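Local coordinates for protein triacylglycerol lipase (Clostridium botulinum, PDB 5AH1) that hydrolyses ester bonds as a zinc-containing alpha/beta-hydrolase of the lipase type and also breaks down synthetic polyesters, at residues A[126-136]-A[183-194]; A[137-146]-A[158-168]. All coordinates share one frame; numbering follows the deposited sequence.

Contact 1. Residues A[126-136]-A[183-194]; sequences SSNWDRACELY and MGGQTIRTLTQL. With ZN (zinc ion), chain B.
R131 grips a single hydroxyl, T187 OG1, side-on with two of its nitrogens. R131 NE lies 2.9 Å from T187 OG1 and R131 NH2 lies 3.2 Å from it, both with the oxygen in the guanidinium plane. A bend at chi3 (46°) turns the arginine's end back across the threonine. M183 SD sits over the centre of one guanidinium face, 3.7 Å above the plane. T187 OG1 donates a hydrogen bond to N128 OD1 at 2.7 Å, in the carbonyl plane of the asparagine side chain. The other branch of that amide, N128 ND2, donates to Q186 OE1 at 3.0 Å. This bond is straight at N-H (164°), but the donor stands above the plane of the Q186 side-chain carbonyl, and the two amides are nearly perpendicular. N128 and T187 are each a knob in a hole of the other helix. Further along, A132 lets the helices come close, L135 CD2 meets L191 CD2 at 3.6 Å, and the W129 ring carries L194 CD1 over one face. The axes approach to 8.5 Å at a crossing angle of -68°. R131 NH1 also binds the carbonyl of G123. T187 OG1 is thus donor once and acceptor twice, which fixes its hydroxyl rotation in a buried interface.

Contact 2. Residues A[137-146]-A[158-168]; sequences AYIVGGTVDY and RYGRTYPGIYK
Y138 O is gripped by I166 N at 3.0 Å and by a water that also accepts from G165 N. The next carbonyl, I139 O, takes Y167 N on a lone pair at 3.0 Å. These bonds tie the end of helix 128-140 to the turn after strand 159-163. G141 then leaves the helix with positive phi, and its CA packs against G165 CA. From there the strands run antiparallel. G142 and Y163 form a hydrogen-bonded pair, with G142 N to Y163 O at 2.8 Å. The hydroxyls T143 OG1 and T162 OG1 meet at 2.7 Å on one face of the ribbon. On the other, Y163 lays a ring face against Y138 CD2, 3.4 Å above the plane, with the two rings inclined at 57°. V144 CG2 touches the same ring at CE2. At the far end R158 holds D145 side-on, NE to OD1 and NH2 to OD2, each at 2.9 Å. Its extended chain carries the guanidinium to the carboxylate, and the two planes are 41° apart. Y159 OH lies over the guanidinium. Between T143 and D145 the register slips by one residue. This is a two-stranded antiparallel ribbon with a beta bulge, set on the surface beside the main parallel sheet.

Helix 128-140 carries both contacts: its first part crosses helix 183-197 in contact 1, and its end leads into the ribbon of contact 2. The two centres lie about 13 Å apart, and contact 2 is nested inside the loop that contact 1 closes. Y146 joins them directly. Its hydroxyl OH lies 2.6 Å from E134 OE2, and W129 NE1 lies 2.9 Å from Y146 O, both probable hydrogen bonds. The zinc ion sits at this junction. D130 of contact 1 binds it with H150, H156 and D302. The nearest atom of the Y146 side chain is about 5 Å from the zinc ion. A GxSxG pattern runs into the start of helix 183-197 and ends at G184, consistent with a nucleophile elbow.

Contact 1. Residues A[126-136]-A[183-194]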
loop_
_atom_site.group_PDB
_atom_site.type_symbol
_atom_site.label_atom_id
_atom_site.label_comp_id
_atom_site.label_asym_id
_atom_site.label_seq_id
_atom_site.Cartn_x
_atom_site.Cartn_y
_atom_site.Cartn_z
ATOM N N SER A 126 -3.928 5.876 8.623
ATOM C CA SER A 126 -3.891 5.120 9.865
ATOM C C SER A 126 -2.759 4.092 9.887
ATOM O O SER A 126 -2.115 3.821 8.870
ATOM C CB SER A 126 -5.244 4.473 10.124
ATOM O OG SER A 126 -6.225 5.491 10.277
ATOM N N SER A 127 -2.518 3.501 11.056
ATOM C CA SER A 127 -1.477 2.497 11.186
ATOM C C SER A 127 -1.830 1.225 10.412
ATOM O O SER A 127 -2.974 0.978 10.063
ATOM C CB SER A 127 -1.288 2.126 12.642
ATOM O OG SER A 127 -2.457 1.488 13.125
ATOM N N ASN A 128 -0.823 0.399 10.166
ATOM C CA ASN A 128 -1.059 -0.891 9.523
ATOM C C ASN A 128 -1.942 -1.803 10.377
ATOM O O ASN A 128 -2.767 -2.538 9.840
ATOM C CB ASN A 128 0.276 -1.558 9.186
ATOM C CG ASN A 128 0.864 -1.017 7.908
ATOM O OD1 ASN A 128 0.205 -1.065 6.861
ATOM N ND2 ASN A 128 2.099 -0.539 7.956
ATOM N N TRP A 129 -1.778 -1.776 11.693
ATOM C CA TRP A 129 -2.685 -2.532 12.552
ATOM C C TRP A 129 -4.129 -2.074 12.326
ATOM O O TRP A 129 -5.042 -2.883 12.087
ATOM C CB TRP A 129 -2.315 -2.331 14.013
ATOM C CG TRP A 129 -3.263 -2.988 14.989
ATOM C CD1 TRP A 129 -4.490 -2.508 15.404
ATOM C CD2 TRP A 129 -3.071 -4.233 15.688
ATOM N NE1 TRP A 129 -5.051 -3.375 16.302
ATOM C CE2 TRP A 129 -4.203 -4.434 16.499
ATOM C CE3 TRP A 129 -2.050 -5.205 15.698
ATOM C CZ2 TRP A 129 -4.325 -5.534 17.348
ATOM C CZ3 TRP A 129 -2.184 -6.290 16.528
ATOM C CH2 TRP A 129 -3.313 -6.457 17.330
ATOM N N ASP A 130 -4.350 -0.761 12.397
ATOM C CA ASP A 130 -5.709 -0.250 12.274
ATOM C C ASP A 130 -6.267 -0.601 10.889
ATOM O O ASP A 130 -7.412 -1.026 10.759
ATOM C CB ASP A 130 -5.768 1.266 12.491
ATOM C CG ASP A 130 -5.493 1.705 13.950
ATOM O OD1 ASP A 130 -5.152 0.866 14.827
ATOM O OD2 ASP A 130 -5.643 2.925 14.213
ATOM N N ARG A 131 -5.451 -0.403 9.863
ATOM C CA ARG A 131 -5.850 -0.738 8.501
ATOM C C ARG A 131 -6.154 -2.219 8.305
ATOM O O ARG A 131 -7.056 -2.564 7.562
ATOM C CB ARG A 131 -4.788 -0.239 7.528
ATOM C CG ARG A 131 -4.768 1.312 7.422
ATOM C CD ARG A 131 -3.510 1.820 6.752
ATOM N NE ARG A 131 -3.143 1.093 5.533
ATOM C CZ ARG A 131 -3.189 1.583 4.296
ATOM N NH1 ARG A 131 -3.754 2.757 4.012
ATOM N NH2 ARG A 131 -2.718 0.836 3.310
ATOM N N ALA A 132 -5.400 -3.086 8.960
ATOM C CA ALA A 132 -5.670 -4.515 8.884
ATOM C C ALA A 132 -7.015 -4.878 9.529
ATOM O O ALA A 132 -7.760 -5.696 8.991
ATOM C CB ALA A 132 -4.537 -5.314 9.495
ATOM N N CYS A 133 -7.319 -4.272 10.677
ATOM C CA CYS A 133 -8.602 -4.488 11.321
ATOM C C CYS A 133 -9.731 -3.980 10.440
ATOM O O CYS A 133 -10.787 -4.597 10.348
ATOM C CB CYS A 133 -8.648 -3.781 12.677
ATOM S SG CYS A 133 -7.459 -4.419 13.908
ATOM N N GLU A 134 -9.510 -2.833 9.805
ATOM C CA GLU A 134 -10.490 -2.279 8.876
ATOM C C GLU A 134 -10.660 -3.192 7.663
ATOM O O GLU A 134 -11.782 -3.406 7.203
ATOM C CB GLU A 134 -10.081 -0.870 8.476
ATOM C CG GLU A 134 -10.134 0.088 9.670
ATOM C CD GLU A 134 -9.277 1.321 9.500
ATOM O OE1 GLU A 134 -8.700 1.540 8.418
ATOM O OE2 GLU A 134 -9.188 2.103 10.476
ATOM N N LEU A 135 -9.558 -3.722 7.144
ATOM C CA LEU A 135 -9.601 -4.620 5.996
ATOM C C LEU A 135 -10.395 -5.900 6.296
ATOM O O LEU A 135 -11.212 -6.352 5.485
ATOM C CB LEU A 135 -8.178 -4.958 5.562
ATOM C CG LEU A 135 -8.023 -5.881 4.363
ATOM C CD1 LEU A 135 -8.772 -5.350 3.155
ATOM C CD2 LEU A 135 -6.542 -6.053 4.057
ATOM N N TYR A 136 -10.161 -6.472 7.475
ATOM C CA TYR A 136 -10.943 -7.610 7.941
ATOM C C TYR A 136 -12.446 -7.326 7.883
ATOM O O TYR A 136 -13.208 -8.072 7.262
ATOM C CB TYR A 136 -10.490 -8.006 9.355
ATOM C CG TYR A 136 -11.347 -9.067 9.982
ATOM C CD1 TYR A 136 -11.143 -10.413 9.717
ATOM C CD2 TYR A 136 -12.369 -8.725 10.846
ATOM C CE1 TYR A 136 -11.950 -11.382 10.287
ATOM C CE2 TYR A 136 -13.184 -9.681 11.413
ATOM C CZ TYR A 136 -12.976 -11.013 11.122
ATOM O OH TYR A 136 -13.780 -11.968 11.700
ATOM N N MET A 183 1.782 1.255 0.945
ATOM C CA MET A 183 1.468 0.790 2.286
ATOM C C MET A 183 0.466 -0.379 2.316
ATOM O O MET A 183 0.432 -1.156 3.278
ATOM C CB MET A 183 0.905 1.950 3.099
ATOM C CG MET A 183 0.885 1.710 4.586
ATOM S SD MET A 183 0.094 3.092 5.427
ATOM C CE MET A 183 0.383 2.551 7.104
ATOM N N GLY A 184 -0.343 -0.517 1.269
ATOM C CA GLY A 184 -1.253 -1.646 1.156
ATOM C C GLY A 184 -0.549 -2.997 1.282
ATOM O O GLY A 184 -1.109 -3.916 1.852
ATOM N N GLY A 185 0.696 -3.072 0.834
ATOM C CA GLY A 185 1.472 -4.293 0.969
ATOM C C GLY A 185 1.819 -4.635 2.417
ATOM O O GLY A 185 1.766 -5.795 2.821
ATOM N N GLN A 186 2.163 -3.633 3.225
ATOM C CA GLN A 186 2.351 -3.853 4.653
ATOM C C GLN A 186 1.045 -4.267 5.303
ATOM O O GLN A 186 1.011 -5.168 6.153
ATOM C CB GLN A 186 2.854 -2.589 5.344
ATOM C CG GLN A 186 4.267 -2.168 5.038
ATOM C CD GLN A 186 4.570 -0.866 5.737
ATOM O OE1 GLN A 186 3.846 0.131 5.548
ATOM N NE2 GLN A 186 5.599 -0.861 6.590
ATOM N N THR A 187 -0.047 -3.605 4.922
ATOM C CA THR A 187 -1.349 -3.888 5.520
ATOM C C THR A 187 -1.789 -5.326 5.246
ATOM O O THR A 187 -2.303 -5.994 6.138
ATOM C CB THR A 187 -2.398 -2.914 5.000
ATOM O OG1 THR A 187 -2.010 -1.571 5.336
ATOM C CG2 THR A 187 -3.777 -3.209 5.594
ATOM N N ILE A 188 -1.604 -5.819 4.022
ATOM C CA ILE A 188 -2.039 -7.189 3.706
ATOM C C ILE A 188 -1.138 -8.241 4.343
ATOM O O ILE A 188 -1.611 -9.309 4.739
ATOM C CB ILE A 188 -2.226 -7.444 2.168
ATOM C CG1 ILE A 188 -0.920 -7.273 1.392
ATOM C CG2 ILE A 188 -3.302 -6.501 1.643
ATOM C CD1 ILE A 188 -1.026 -7.667 -0.073
ATOM N N ARG A 189 0.151 -7.930 4.510
ATOM C CA ARG A 189 1.030 -8.820 5.269
ATOM C C ARG A 189 0.519 -8.951 6.690
ATOM O O ARG A 189 0.509 -10.019 7.277
ATOM C CB ARG A 189 2.464 -8.311 5.275
ATOM C CG ARG A 189 3.247 -8.473 3.963
ATOM C CD ARG A 189 4.567 -7.710 3.992
ATOM N NE ARG A 189 5.309 -8.015 5.217
ATOM C CZ ARG A 189 6.016 -7.134 5.920
ATOM N NH1 ARG A 189 6.231 -5.920 5.434
ATOM N NH2 ARG A 189 6.539 -7.501 7.073
ATOM N N THR A 190 0.125 -7.816 7.258
ATOM C CA THR A 190 -0.318 -7.715 8.660
ATOM C C THR A 190 -1.634 -8.479 8.856
ATOM O O THR A 190 -1.793 -9.242 9.808
ATOM C CB THR A 190 -0.486 -6.244 9.086
ATOM O OG1 THR A 190 0.761 -5.571 8.907
ATOM C CG2 THR A 190 -0.907 -6.099 10.544
ATOM N N LEU A 191 -2.584 -8.303 7.942
ATOM C CA LEU A 191 -3.825 -9.061 8.022
ATOM C C LEU A 191 -3.545 -10.559 7.959
ATOM O O LEU A 191 -4.124 -11.336 8.720
ATOM C CB LEU A 191 -4.773 -8.671 6.886
ATOM C CG LEU A 191 -6.075 -9.475 6.863
ATOM C CD1 LEU A 191 -6.984 -9.073 7.986
ATOM C CD2 LEU A 191 -6.819 -9.333 5.534
ATOM N N THR A 192 -2.657 -10.972 7.067
ATOM C CA THR A 192 -2.373 -12.396 6.898
ATOM C C THR A 192 -1.740 -12.974 8.176
ATOM O O THR A 192 -2.087 -14.066 8.627
ATOM C CB THR A 192 -1.485 -12.626 5.661
ATOM O OG1 THR A 192 -2.168 -12.135 4.498
ATOM C CG2 THR A 192 -1.177 -14.093 5.491
ATOM N N GLN A 193 -0.895 -12.181 8.833
ATOM C CA GLN A 193 -0.263 -12.569 10.086
ATOM C C GLN A 193 -1.315 -12.766 11.178
ATOM O O GLN A 193 -1.339 -13.775 11.882
ATOM C CB GLN A 193 0.741 -11.507 10.516
ATOM C CG GLN A 193 1.335 -11.746 11.890
ATOM C CD GLN A 193 2.251 -12.933 11.945
ATOM O OE1 GLN A 193 2.916 -13.284 10.962
ATOM N NE2 GLN A 193 2.276 -13.579 13.097
ATOM N N LEU A 194 -2.191 -11.777 11.326
ATOM C CA LEU A 194 -3.231 -11.840 12.339
ATOM C C LEU A 194 -4.213 -12.983 12.077
ATOM O O LEU A 194 -4.561 -13.727 12.990
ATOM C CB LEU A 194 -3.970 -10.498 12.421
ATOM C CG LEU A 194 -3.170 -9.365 13.082
ATOM C CD1 LEU A 194 -3.875 -8.040 12.927
ATOM C CD2 LEU A 194 -2.906 -9.641 14.568
HETATM ZN ZN ZN B . -4.719 1.771 16.484
#

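Contact 2. Residues A[137-146]-A[158-168]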
loop_
_atom_site.group_PDB
_atom_site.type_symbol
_atom_site.label_atom_id
_atom_site.label_comp_id
_atom_site.label_asym_id
_atom_site.label_seq_id
_atom_site.Cartn_x
_atom_site.Cartn_y
_atom_site.Cartn_z
ATOM N N ALA A 137 -12.867 -6.219 8.470
ATOM C CA ALA A 137 -14.287 -5.877 8.480
ATOM C C ALA A 137 -14.802 -5.549 7.090
ATOM O O ALA A 137 -15.957 -5.852 6.768
ATOM C CB ALA A 137 -14.534 -4.719 9.419
ATOM N N TYR A 138 -13.970 -4.919 6.269
ATOM C CA TYR A 138 -14.382 -4.550 4.919
ATOM C C TYR A 138 -14.707 -5.791 4.099
ATOM O O TYR A 138 -15.610 -5.779 3.257
ATOM C CB TYR A 138 -13.298 -3.718 4.209
ATOM C CG TYR A 138 -13.867 -2.891 3.095
ATOM C CD1 TYR A 138 -14.054 -3.430 1.836
ATOM C CD2 TYR A 138 -14.322 -1.602 3.323
ATOM C CE1 TYR A 138 -14.626 -2.697 0.818
ATOM C CE2 TYR A 138 -14.904 -0.864 2.311
ATOM C CZ TYR A 138 -15.048 -1.418 1.062
ATOM O OH TYR A 138 -15.649 -0.698 0.055
ATOM N N ILE A 139 -13.955 -6.865 4.344
ATOM C CA ILE A 139 -14.165 -8.118 3.626
ATOM C C ILE A 139 -15.329 -8.939 4.187
ATOM O O ILE A 139 -16.230 -9.336 3.436
ATOM C CB ILE A 139 -12.855 -8.971 3.637
ATOM C CG1 ILE A 139 -11.747 -8.262 2.847
ATOM C CG2 ILE A 139 -13.089 -10.356 3.052
ATOM C CD1 ILE A 139 -10.362 -8.871 3.021
ATOM N N VAL A 140 -15.287 -9.193 5.487
ATOM C CA VAL A 140 -16.249 -10.042 6.177
ATOM C C VAL A 140 -17.602 -9.349 6.386
ATOM O O VAL A 140 -18.662 -9.984 6.358
ATOM C CB VAL A 140 -15.665 -10.503 7.535
ATOM C CG1 VAL A 140 -16.675 -11.320 8.316
ATOM C CG2 VAL A 140 -14.389 -11.304 7.316
ATOM N N GLY A 141 -17.555 -8.037 6.582
ATOM C CA GLY A 141 -18.712 -7.260 6.991
ATOM C C GLY A 141 -18.704 -7.063 8.496
ATOM O O GLY A 141 -18.174 -7.878 9.239
ATOM N N GLY A 142 -19.318 -5.976 8.942
ATOM C CA GLY A 142 -19.457 -5.701 10.354
ATOM C C GLY A 142 -18.710 -4.462 10.779
ATOM O O GLY A 142 -18.256 -3.664 9.961
ATOM N N THR A 143 -18.618 -4.292 12.089
ATOM C CA THR A 143 -18.034 -3.111 12.687
ATOM C C THR A 143 -16.572 -3.361 13.016
ATOM O O THR A 143 -16.211 -4.353 13.654
ATOM C CB THR A 143 -18.817 -2.718 13.945
ATOM O OG1 THR A 143 -20.172 -2.435 13.577
ATOM C CG2 THR A 143 -18.219 -1.492 14.619
ATOM N N VAL A 144 -15.726 -2.435 12.589
ATOM C CA VAL A 144 -14.303 -2.547 12.848
ATOM C C VAL A 144 -14.050 -2.651 14.351
ATOM O O VAL A 144 -14.600 -1.870 15.135
ATOM C CB VAL A 144 -13.562 -1.318 12.295
ATOM C CG1 VAL A 144 -12.074 -1.389 12.601
ATOM C CG2 VAL A 144 -13.793 -1.178 10.780
ATOM N N ASP A 145 -13.180 -3.584 14.724
ATOM C CA ASP A 145 -12.793 -3.834 16.113
ATOM C C ASP A 145 -11.276 -3.847 16.169
ATOM O O ASP A 145 -10.655 -4.756 15.632
ATOM C CB ASP A 145 -13.416 -5.155 16.569
ATOM C CG ASP A 145 -13.116 -5.520 18.005
ATOM O OD1 ASP A 145 -12.230 -4.929 18.654
ATOM O OD2 ASP A 145 -13.793 -6.436 18.518
ATOM N N TYR A 146 -10.691 -2.823 16.787
ATOM C CA TYR A 146 -9.241 -2.665 16.821
ATOM C C TYR A 146 -8.571 -3.457 17.936
ATOM O O TYR A 146 -7.349 -3.466 18.016
ATOM C CB TYR A 146 -8.892 -1.177 16.976
ATOM C CG TYR A 146 -9.344 -0.315 15.822
ATOM C CD1 TYR A 146 -8.715 -0.410 14.593
ATOM C CD2 TYR A 146 -10.406 0.574 15.947
ATOM C CE1 TYR A 146 -9.111 0.366 13.534
ATOM C CE2 TYR A 146 -10.809 1.362 14.885
ATOM C CZ TYR A 146 -10.170 1.246 13.678
ATOM O OH TYR A 146 -10.589 2.047 12.636
ATOM N N ARG A 158 -12.071 1.406 20.611
ATOM C CA ARG A 158 -12.032 0.004 20.199
ATOM C C ARG A 158 -12.818 -0.239 18.919
ATOM O O ARG A 158 -12.382 -1.021 18.074
ATOM C CB ARG A 158 -12.564 -0.913 21.293
ATOM C CG ARG A 158 -12.600 -2.377 20.885
ATOM C CD ARG A 158 -13.015 -3.348 21.983
ATOM N NE ARG A 158 -13.213 -4.674 21.416
ATOM C CZ ARG A 158 -13.754 -5.701 22.065
ATOM N NH1 ARG A 158 -14.098 -5.646 23.329
ATOM N NH2 ARG A 158 -13.986 -6.813 21.413
ATOM N N TYR A 159 -13.974 0.411 18.776
ATOM C CA TYR A 159 -14.839 0.177 17.615
ATOM C C TYR A 159 -14.792 1.333 16.658
ATOM O O TYR A 159 -14.783 2.492 17.071
ATOM C CB TYR A 159 -16.281 -0.102 18.050
ATOM C CG TYR A 159 -16.386 -1.323 18.915
ATOM C CD1 TYR A 159 -16.310 -2.592 18.360
ATOM C CD2 TYR A 159 -16.512 -1.213 20.278
ATOM C CE1 TYR A 159 -16.373 -3.718 19.159
ATOM C CE2 TYR A 159 -16.578 -2.322 21.088
ATOM C CZ TYR A 159 -16.507 -3.585 20.519
ATOM O OH TYR A 159 -16.573 -4.737 21.284
ATOM N N GLY A 160 -14.819 1.002 15.382
ATOM C CA GLY A 160 -14.750 1.980 14.323
ATOM C C GLY A 160 -16.014 1.988 13.497
ATOM O O GLY A 160 -17.117 1.830 14.026
ATOM N N ARG A 161 -15.868 2.163 12.194
ATOM C CA ARG A 161 -17.029 2.252 11.336
ATOM C C ARG A 161 -17.526 0.859 10.950
ATOM O O ARG A 161 -16.944 -0.161 11.337
ATOM C CB ARG A 161 -16.757 3.164 10.142
ATOM C CG ARG A 161 -15.729 2.696 9.180
ATOM C CD ARG A 161 -15.645 3.659 7.987
ATOM N NE ARG A 161 -15.240 5.013 8.361
ATOM C CZ ARG A 161 -15.386 6.091 7.590
ATOM N NH1 ARG A 161 -15.926 6.000 6.384
ATOM N NH2 ARG A 161 -14.987 7.273 8.025
ATOM N N THR A 162 -18.646 0.836 10.249
ATOM C CA THR A 162 -19.331 -0.400 9.907
ATOM C C THR A 162 -19.414 -0.565 8.396
ATOM O O THR A 162 -19.718 0.393 7.686
ATOM C CB THR A 162 -20.750 -0.388 10.522
ATOM O OG1 THR A 162 -20.638 -0.276 11.943
ATOM C CG2 THR A 162 -21.526 -1.652 10.173
ATOM N N TYR A 163 -19.122 -1.781 7.925
ATOM C CA TYR A 163 -19.087 -2.099 6.502
ATOM C C TYR A 163 -20.005 -3.257 6.166
ATOM O O TYR A 163 -20.242 -4.129 7.003
ATOM C CB TYR A 163 -17.679 -2.501 6.097
ATOM C CG TYR A 163 -16.668 -1.406 6.261
ATOM C CD1 TYR A 163 -16.707 -0.275 5.459
ATOM C CD2 TYR A 163 -15.645 -1.516 7.192
ATOM C CE1 TYR A 163 -15.774 0.727 5.600
ATOM C CE2 TYR A 163 -14.706 -0.533 7.327
ATOM C CZ TYR A 163 -14.777 0.584 6.535
ATOM O OH TYR A 163 -13.817 1.550 6.685
ATOM N N PRO A 164 -20.511 -3.291 4.925
ATOM C CA PRO A 164 -21.394 -4.398 4.536
ATOM C C PRO A 164 -20.674 -5.738 4.293
ATOM O O PRO A 164 -21.258 -6.795 4.532
ATOM C CB PRO A 164 -22.069 -3.875 3.257
ATOM C CG PRO A 164 -21.110 -2.877 2.701
ATOM C CD PRO A 164 -20.458 -2.234 3.901
ATOM N N GLY A 165 -19.425 -5.693 3.844
ATOM C CA GLY A 165 -18.685 -6.904 3.523
ATOM C C GLY A 165 -18.692 -7.148 2.034
ATOM O O GLY A 165 -19.769 -7.235 1.440
ATOM N N ILE A 166 -17.516 -7.236 1.420
ATOM C CA ILE A 166 -17.425 -7.463 -0.031
ATOM C C ILE A 166 -17.163 -8.914 -0.409
ATOM O O ILE A 166 -17.339 -9.288 -1.562
ATOM C CB ILE A 166 -16.336 -6.607 -0.711
ATOM C CG1 ILE A 166 -14.991 -6.802 -0.001
ATOM C CG2 ILE A 166 -16.779 -5.147 -0.768
ATOM C CD1 ILE A 166 -13.807 -6.218 -0.709
ATOM N N TYR A 167 -16.740 -9.739 0.546
ATOM C CA TYR A 167 -16.550 -11.166 0.252
ATOM C C TYR A 167 -16.872 -11.952 1.510
ATOM O O TYR A 167 -16.000 -12.537 2.152
ATOM C CB TYR A 167 -15.151 -11.480 -0.302
ATOM C CG TYR A 167 -15.056 -12.820 -1.005
ATOM C CD1 TYR A 167 -15.791 -13.081 -2.165
ATOM C CD2 TYR A 167 -14.220 -13.821 -0.521
ATOM C CE1 TYR A 167 -15.703 -14.303 -2.803
ATOM C CE2 TYR A 167 -14.127 -15.050 -1.162
ATOM C CZ TYR A 167 -14.879 -15.289 -2.303
ATOM O OH TYR A 167 -14.793 -16.500 -2.957
ATOM N N LYS A 168 -18.157 -11.952 1.848
ATOM C CA LYS A 168 -18.603 -12.378 3.161
ATOM C C LYS A 168 -18.388 -13.859 3.437
ATOM O O LYS A 168 -18.336 -14.264 4.601
ATOM C CB LYS A 168 -20.078 -12.028 3.353
ATOM C CG LYS A 168 -20.355 -10.533 3.477
ATOM C CD LYS A 168 -21.824 -10.269 3.852
ATOM C CE LYS A 168 -22.646 -9.819 2.659
ATOM N NZ LYS A 168 -22.241 -8.470 2.154
HETATM O O HOH W 1 -17.608 -3.792 2.837
HETATM O O HOH W 2 -19.286 -12.690 6.781
HETATM O O HOH W 3 -13.078 2.256 11.308
#